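Local coordinates for hypothetical protein (Streptococcus pneumoniae, PDB 2HIY) that is of unknown function but belongs to the DUF1697 family of conserved bacterial proteins, at residues E122-K127 / H154-K159; A94-S97 / R102-F105. All coordinates share one frame; numbering follows the deposited sequence. Where two conformers were deposited one is given.

Contact 1 (E122-K127 / H154-K159); sequences ESLELK and HKYLLK
L124 and Y156 supply the one apolar touch between the loop that follows helix 114-122 and the segment made of helix 152-156 and the residues after it; their side chains run past each other in opposite directions. Following the second segment, H154 meets the H70 ring of the second subunit. K155 comes next and lays its CB over one face of the Y156 ring, offset toward the rim, so the tyrosine is flanked from its own helix as well.

Y156 makes the contact with L124. Its CB lies 3.9 Å from L124 CD2, and the same methyl is 4.0 Å from Y156 CD2, approaching the ring obliquely. Both side chains have CG anti to the carbonyl carbon (chi1 -54° in L124, -51° in Y156), which sends each across the gap between the two segments. Further out on the ring, the carbonyl oxygen of E125 sits at the edge near the ring plane, 4.2 Å from Y156 CE2. A water bridges this oxygen and the phenol: it donates to E125 O at 2.8 Å and is hydrogen-bonded to Y156 OH at 3.0 Å. The tyrosine is thus tied to the loop backbone through solvent at its hydroxyl and rests against L124 at its CB end.

Past the tyrosine the chain curls on, with K159 N bonded to Y156 O at 2.9 Å. L157 dips toward the sheet, while K159 NZ forms salt bridges with E26 and E30 of the second subunit. The contact is therefore a small surface bridge laid over strand 137-142: L124, L126 and L157 all rest on W140, L126 also reaches L131 on strand 129-133, and the far side of the 154-159 segment turns to the neighbouring subunit.

Contact 2 (A94-S97 / R102-F105); sequences AWWS and RKDF
W96 drives the edge of its indole into the backbone of strand 102-108, and this is the tight part of the contact. CZ3 of W96 comes to 3.5 Å from D104 O, which lies near the ring plane, so aromatic C-H groups point at the carbonyl oxygen, a polarity that should be mildly favourable. Alongside, W96 CH2 packs on F105 CB at 4.1 Å. With CG anti to the backbone N (chi1 -177°), the indole leaves its 3-10 turn and reaches the buried interior, where F139 and F174 meet it edge-to-face. K103 spans the contact on this close side: its CB meets W96 CZ3 obliquely at 3.9 Å, and its chain reaches from the strand to the turn, with one bend at chi3 (-69°) that sets NZ beside W96 O.

The other part is looser. The W95 side chain stands off the strand and packs instead on V130, Y132 and F139, while S97 lies at the exposed margin with its CB directed away.

K103 NZ donates to W96 O at 2.9 Å, coming from well above the carbonyl plane, and a second hydrogen bond goes to R98 O. Any attraction between this ammonium and the W96 ring is long and weak at best. Two main-chain carbonyls thus share one lysine, whose positive charge they probably stabilise, pinning the 94-98 turn to the strand that follows.

Overall arrangement
Contact 2 closes before contact 1 opens along the chain; their centres are about 17 Å apart and their nearest atoms about 7 Å. Both are built around the second of two four-stranded antiparallel sheets: contact 2 includes its strand 102-108, contact 1 lies over it, and the βαββαβ succession of that half of the chain is ferredoxin-like. W140 serves both, its side chain under contact 1 and its backbone paired with D104 of contact 2. Contact 1 is a surface join beside the second subunit; contact 2 reaches deeper, into an aromatic cluster. With the function unknown, no active site can be tied to either contact. A bound magnesium ion lies about 10 Å from the K103 side chain.

Contact 1 (E122-K127 / H154-K159)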
# COMPACT_ATOMS: atom_id res chain seq x y z
N GLU D 122 13.99 -26.38 -13.76
CA GLU D 122 13.44 -27.66 -14.20
C GLU D 122 12.88 -28.44 -13.04
O GLU D 122 12.04 -29.34 -13.29
CB GLU D 122 14.55 -28.50 -14.86
CG GLU D 122 14.83 -28.10 -16.30
CD GLU D 122 16.02 -28.86 -16.90
OE1 GLU D 122 16.88 -29.41 -16.15
OE2 GLU D 122 16.14 -28.84 -18.14
N SER D 123 13.32 -28.18 -11.82
CA SER D 123 12.81 -28.87 -10.62
C SER D 123 11.41 -28.41 -10.21
O SER D 123 10.75 -29.05 -9.40
CB SER D 123 13.75 -28.71 -9.41
OG SER D 123 13.62 -27.42 -8.79
N LEU D 124 10.96 -27.28 -10.76
CA LEU D 124 9.67 -26.73 -10.36
C LEU D 124 8.53 -27.43 -11.12
O LEU D 124 8.65 -27.70 -12.31
CB LEU D 124 9.64 -25.24 -10.66
CG LEU D 124 10.76 -24.38 -10.08
CD1 LEU D 124 10.56 -22.93 -10.54
CD2 LEU D 124 10.76 -24.45 -8.55
N GLU D 125 7.44 -27.70 -10.41
CA GLU D 125 6.28 -28.28 -11.09
C GLU D 125 5.44 -27.18 -11.74
O GLU D 125 4.74 -26.44 -11.05
CB GLU D 125 5.41 -29.18 -10.17
CG GLU D 125 4.29 -29.88 -10.98
CD GLU D 125 3.40 -30.82 -10.16
OE1 GLU D 125 3.23 -30.59 -8.95
OE2 GLU D 125 2.87 -31.79 -10.73
N LEU D 126 5.53 -27.08 -13.05
CA LEU D 126 4.77 -26.08 -13.80
C LEU D 126 3.30 -26.44 -13.86
O LEU D 126 2.93 -27.62 -13.87
CB LEU D 126 5.33 -25.96 -15.20
CG LEU D 126 6.82 -25.65 -15.29
CD1 LEU D 126 7.18 -25.45 -16.74
CD2 LEU D 126 7.21 -24.41 -14.44
N LYS D 127 2.48 -25.41 -13.89
CA LYS D 127 1.03 -25.55 -14.03
C LYS D 127 0.59 -24.80 -15.30
O LYS D 127 0.98 -25.23 -16.39
CB LYS D 127 0.31 -25.12 -12.77
CG LYS D 127 0.66 -26.01 -11.54
CD LYS D 127 -0.04 -27.35 -11.67
CE LYS D 127 0.14 -28.22 -10.44
NZ LYS D 127 -0.72 -29.44 -10.61
N HIS D 154 4.59 -17.69 -10.19
CA HIS D 154 4.11 -16.94 -9.05
C HIS D 154 4.51 -17.54 -7.72
O HIS D 154 4.96 -16.81 -6.80
CB HIS D 154 2.59 -16.85 -9.11
CG HIS D 154 2.01 -16.20 -7.90
ND1 HIS D 154 2.23 -14.86 -7.62
CD2 HIS D 154 1.27 -16.71 -6.89
CE1 HIS D 154 1.62 -14.58 -6.47
NE2 HIS D 154 1.03 -15.67 -6.02
N LYS D 155 4.30 -18.86 -7.57
CA LYS D 155 4.46 -19.49 -6.25
C LYS D 155 5.88 -19.64 -5.81
O LYS D 155 6.11 -19.66 -4.59
CB LYS D 155 3.81 -20.86 -6.23
CG LYS D 155 2.29 -20.75 -6.32
CD LYS D 155 1.65 -22.12 -6.44
CE LYS D 155 1.92 -22.95 -5.20
NZ LYS D 155 1.20 -24.26 -5.32
N TYR D 156 6.82 -19.81 -6.75
CA TYR D 156 8.14 -20.26 -6.37
C TYR D 156 9.29 -19.36 -6.69
O TYR D 156 10.36 -19.59 -6.14
CB TYR D 156 8.47 -21.66 -6.95
CG TYR D 156 7.42 -22.71 -6.69
CD1 TYR D 156 6.88 -22.90 -5.42
CD2 TYR D 156 6.94 -23.49 -7.74
CE1 TYR D 156 5.89 -23.88 -5.20
CE2 TYR D 156 5.97 -24.46 -7.52
CZ TYR D 156 5.45 -24.64 -6.26
OH TYR D 156 4.47 -25.60 -6.04
N LEU D 157 9.14 -18.35 -7.54
CA LEU D 157 10.34 -17.60 -7.92
C LEU D 157 11.00 -16.80 -6.80
O LEU D 157 12.21 -16.53 -6.84
CB LEU D 157 10.11 -16.73 -9.14
CG LEU D 157 10.20 -17.46 -10.48
CD1 LEU D 157 10.02 -16.46 -11.60
CD2 LEU D 157 11.51 -18.28 -10.64
N LEU D 158 10.23 -16.39 -5.79
CA LEU D 158 10.87 -15.73 -4.63
C LEU D 158 11.64 -16.70 -3.75
O LEU D 158 12.42 -16.29 -2.89
CB LEU D 158 9.86 -15.00 -3.77
CG LEU D 158 9.33 -13.69 -4.35
CD1 LEU D 158 8.19 -13.22 -3.44
CD2 LEU D 158 10.39 -12.61 -4.48
N LYS D 159 11.41 -18.00 -3.94
CA LYS D 159 12.11 -19.02 -3.18
C LYS D 159 13.47 -19.42 -3.75
O LYS D 159 14.21 -20.15 -3.09
CB LYS D 159 11.23 -20.27 -3.05
CG LYS D 159 9.90 -20.01 -2.35
CD LYS D 159 9.06 -21.28 -2.35
CE LYS D 159 7.62 -21.05 -1.86
NZ LYS D 159 7.55 -20.74 -0.42
O HOH W 1 3.25 -26.48 -8.63

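Contact 2 (A94-S97 / R102-F105)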
# COMPACT_ATOMS: atom_id res chain seq x y z
N ALA D 94 7.05 -20.13 -30.52
CA ALA D 94 5.86 -19.72 -31.29
C ALA D 94 4.83 -19.09 -30.37
O ALA D 94 4.11 -18.15 -30.76
CB ALA D 94 5.29 -20.90 -32.04
N TRP D 95 4.78 -19.52 -29.12
CA TRP D 95 3.78 -18.99 -28.20
C TRP D 95 4.14 -17.60 -27.70
O TRP D 95 3.28 -16.89 -27.16
CB TRP D 95 3.56 -19.96 -27.03
CG TRP D 95 4.83 -20.42 -26.34
CD1 TRP D 95 5.49 -21.60 -26.54
CD2 TRP D 95 5.54 -19.73 -25.30
NE1 TRP D 95 6.58 -21.69 -25.70
CE2 TRP D 95 6.63 -20.56 -24.94
CE3 TRP D 95 5.38 -18.50 -24.64
CZ2 TRP D 95 7.53 -20.20 -23.93
CZ3 TRP D 95 6.29 -18.17 -23.64
CH2 TRP D 95 7.35 -19.01 -23.32
N TRP D 96 5.38 -17.18 -27.90
CA TRP D 96 5.81 -15.89 -27.39
C TRP D 96 5.07 -14.74 -28.06
O TRP D 96 4.95 -13.66 -27.48
CB TRP D 96 7.32 -15.75 -27.57
CG TRP D 96 7.97 -14.49 -27.05
CD1 TRP D 96 8.54 -13.51 -27.78
CD2 TRP D 96 8.19 -14.16 -25.67
NE1 TRP D 96 9.10 -12.56 -26.96
CE2 TRP D 96 8.87 -12.92 -25.66
CE3 TRP D 96 7.86 -14.78 -24.45
CZ2 TRP D 96 9.29 -12.31 -24.47
CZ3 TRP D 96 8.24 -14.15 -23.28
CH2 TRP D 96 8.94 -12.92 -23.29
N SER D 97 4.58 -14.94 -29.27
CA SER D 97 3.85 -13.86 -29.93
C SER D 97 2.34 -13.89 -29.65
O SER D 97 1.64 -12.95 -30.03
CB SER D 97 4.11 -13.86 -31.44
OG SER D 97 3.69 -15.07 -32.01
N ARG D 102 0.22 -13.21 -19.38
CA ARG D 102 1.48 -12.57 -18.95
C ARG D 102 2.65 -13.25 -19.65
O ARG D 102 2.70 -14.49 -19.71
CB ARG D 102 1.65 -12.67 -17.44
CG ARG D 102 0.50 -11.97 -16.72
CD ARG D 102 0.86 -11.65 -15.35
NE ARG D 102 -0.33 -11.32 -14.57
CZ ARG D 102 -0.25 -10.96 -13.29
NH1 ARG D 102 0.94 -10.85 -12.72
NH2 ARG D 102 -1.35 -10.68 -12.62
N LYS D 103 3.60 -12.47 -20.12
CA LYS D 103 4.82 -12.99 -20.74
C LYS D 103 5.99 -12.22 -20.19
O LYS D 103 5.99 -11.00 -20.27
CB LYS D 103 4.76 -12.87 -22.24
CG LYS D 103 3.67 -13.75 -22.89
CD LYS D 103 3.63 -13.63 -24.40
CE LYS D 103 3.12 -12.24 -24.83
NZ LYS D 103 2.84 -12.15 -26.30
N ASP D 104 6.96 -12.93 -19.65
CA ASP D 104 8.15 -12.32 -19.08
C ASP D 104 9.40 -12.95 -19.64
O ASP D 104 9.40 -14.14 -19.98
CB ASP D 104 8.11 -12.46 -17.57
CG ASP D 104 6.90 -11.76 -16.99
OD1 ASP D 104 6.83 -10.51 -17.07
OD2 ASP D 104 5.96 -12.44 -16.51
N PHE D 105 10.47 -12.15 -19.71
CA PHE D 105 11.77 -12.70 -20.06
C PHE D 105 12.66 -12.51 -18.84
O PHE D 105 12.76 -11.39 -18.33
CB PHE D 105 12.38 -11.99 -21.26
CG PHE D 105 13.53 -12.75 -21.87
CD1 PHE D 105 13.29 -13.85 -22.67
CD2 PHE D 105 14.85 -12.40 -21.61
CE1 PHE D 105 14.33 -14.55 -23.24
CE2 PHE D 105 15.88 -13.08 -22.17
CZ PHE D 105 15.63 -14.18 -22.99